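Local structure of DNA ligase (3GDE) at residues Lys420-Ala423 and Ile424-Leu428. The protein seals nicks in double-stranded DNA, probably during replication, recombination and repair, using ATP and passing through an enzyme-AMP intermediate. Numbering follows the deposited sequence.
With PO4 (phosphate ion), chain C; PO4 (phosphate ion), chain B.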
loop_
_atom_site.group_PDB
_atom_site.type_symbol
_atom_site.label_atom_id
_atom_site.label_comp_id
_atom_site.label_asym_id
_atom_site.label_seq_id
_atom_site.Cartn_x
_atom_site.Cartn_y
_atom_site.Cartn_z
ATOM N N LYS A 420 11.583 -8.332 16.044
ATOM C CA LYS A 420 12.544 -7.242 16.029
ATOM C C LYS A 420 12.764 -6.715 17.437
ATOM O O LYS A 420 11.814 -6.456 18.172
ATOM C CB LYS A 420 12.167 -6.099 15.051
ATOM C CG LYS A 420 10.691 -5.953 14.702
ATOM C CD LYS A 420 10.429 -4.776 13.744
ATOM C CE LYS A 420 9.283 -5.114 12.796
ATOM N NZ LYS A 420 8.605 -3.932 12.194
ATOM N N VAL A 421 14.027 -6.594 17.818
ATOM C CA VAL A 421 14.380 -5.908 19.053
ATOM C C VAL A 421 15.337 -4.769 18.724
ATOM O O VAL A 421 16.465 -4.978 18.268
ATOM C CB VAL A 421 14.940 -6.869 20.147
ATOM C CG1 VAL A 421 15.870 -7.871 19.553
ATOM C CG2 VAL A 421 15.618 -6.086 21.275
ATOM N N LYS A 422 14.850 -3.556 18.910
ATOM C CA LYS A 422 15.663 -2.389 18.650
ATOM C C LYS A 422 15.636 -1.434 19.812
ATOM O O LYS A 422 14.723 -1.473 20.635
ATOM C CB LYS A 422 15.263 -1.695 17.341
ATOM C CG LYS A 422 13.800 -1.622 17.039
ATOM C CD LYS A 422 13.634 -1.538 15.538
ATOM C CE LYS A 422 12.384 -0.790 15.158
ATOM N NZ LYS A 422 12.622 0.588 14.694
ATOM N N ALA A 423 16.661 -0.598 19.878
ATOM C CA ALA A 423 16.799 0.393 20.928
ATOM C C ALA A 423 15.713 1.470 20.822
ATOM O O ALA A 423 15.092 1.824 21.818
ATOM C CB ALA A 423 18.183 1.010 20.878
ATOM N N ILE A 424 15.476 1.968 19.614
ATOM C CA ILE A 424 14.476 3.019 19.398
ATOM C C ILE A 424 13.040 2.489 19.322
ATOM O O ILE A 424 12.803 1.313 19.015
ATOM C CB ILE A 424 14.795 3.855 18.142
ATOM C CG1 ILE A 424 14.605 3.016 16.866
ATOM C CG2 ILE A 424 16.194 4.435 18.259
ATOM C CD1 ILE A 424 14.685 3.812 15.563
ATOM N N MET A 425 12.073 3.356 19.588
ATOM C CA MET A 425 10.685 2.945 19.424
ATOM C C MET A 425 10.150 3.048 17.981
ATOM O O MET A 425 10.824 3.555 17.080
ATOM C CB MET A 425 9.763 3.614 20.456
ATOM C CG MET A 425 9.905 5.091 20.641
ATOM S SD MET A 425 8.916 5.663 22.065
ATOM C CE MET A 425 7.287 4.969 21.737
ATOM N N GLU A 426 8.955 2.509 17.762
ATOM C CA GLU A 426 8.347 2.494 16.437
ATOM C C GLU A 426 7.819 3.865 16.079
ATOM O O GLU A 426 7.428 4.626 16.960
ATOM C CB GLU A 426 7.196 1.483 16.377
ATOM C CG GLU A 426 7.619 0.040 16.575
ATOM C CD GLU A 426 8.666 -0.389 15.586
ATOM O OE1 GLU A 426 9.817 -0.586 16.008
ATOM O OE2 GLU A 426 8.346 -0.508 14.381
ATOM N N THR A 427 7.847 4.184 14.788
ATOM C CA THR A 427 7.029 5.267 14.268
ATOM C C THR A 427 5.842 4.619 13.581
ATOM O O THR A 427 5.839 3.402 13.339
ATOM C CB THR A 427 7.777 6.212 13.304
ATOM O OG1 THR A 427 8.267 5.485 12.164
ATOM C CG2 THR A 427 8.922 6.921 14.017
ATOM N N LEU A 428 4.819 5.419 13.301
ATOM C CA LEU A 428 3.627 4.925 12.628
ATOM C C LEU A 428 3.418 5.693 11.357
ATOM O O LEU A 428 3.775 6.867 11.264
ATOM C CB LEU A 428 2.393 5.078 13.521
ATOM C CG LEU A 428 2.289 4.121 14.709
ATOM C CD1 LEU A 428 1.327 4.695 15.745
ATOM C CD2 LEU A 428 1.876 2.721 14.248
HETATM P P PO4 C . 10.400 -0.851 11.502
HETATM O O1 PO4 C . 11.843 -0.478 11.260
HETATM O O2 PO4 C . 10.198 -1.510 12.843
HETATM O O3 PO4 C . 9.557 0.397 11.408
HETATM O O4 PO4 C . 9.983 -1.839 10.446
HETATM P P PO4 B . 7.171 -3.359 9.091
HETATM O O1 PO4 B . 7.970 -3.534 7.815
HETATM O O2 PO4 B . 7.480 -4.534 9.980
HETATM O O3 PO4 B . 7.566 -2.086 9.805
HETATM O O4 PO4 B . 5.706 -3.323 8.753
HETATM O O HOH W 1 11.579 3.076 14.443
#
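Motif V of the nucleotidyltransferase fold, the last strand of the adenylation domain, ends here and runs into the linker to the OB-fold domain. K422, on strand 419-422, meets E426, on the linker, in a local contact round the turn. The two side chains cross at about a right angle. The salt bridge from K422 NZ to E426 OE1 measures 3.3 Å, but the modelled position of OE1 is doubtful, so the length is too. K422 CG is flanked by its backbone N and C (chi1 39°), and the chain bends at its end (chi4 103°). The bent end brings K422 NZ to a water that accepts its hydrogen at 2.7 Å. The same water donates to M425 O at 2.8 Å, so K422 is tied to the linker backbone as well. With an alanine here, E426 OE1 would probably lose its lysine partner and the water one of its anchors.

K420 extends from the same strand into the predicted ATP site. Three hydrogen bonds to two phosphates hold its NZ. One goes to O2 of the chain B ion at 2.6 Å. The other two go to O2 and O4 of the chain C ion. K252, the predicted AMP-carrying lysine, and R414 also hydrogen-bond phosphate here. Both ions probably come from the crystallisation liquor. E426 OE2 lies 2.6 Å from O2 of the chain C phosphate. K420 NZ and E426 OE2 thus converge on one phosphate oxygen, but at 4.1 Å they are too far apart for a salt bridge. E426 also forms a salt bridge to R544 of helix 542-550. K420, K422 and R544 would probably offset the negative charge of E426 and phosphate. This is consistent with charge helping to hold the C-terminal helix against the adenylation domain in this closed form.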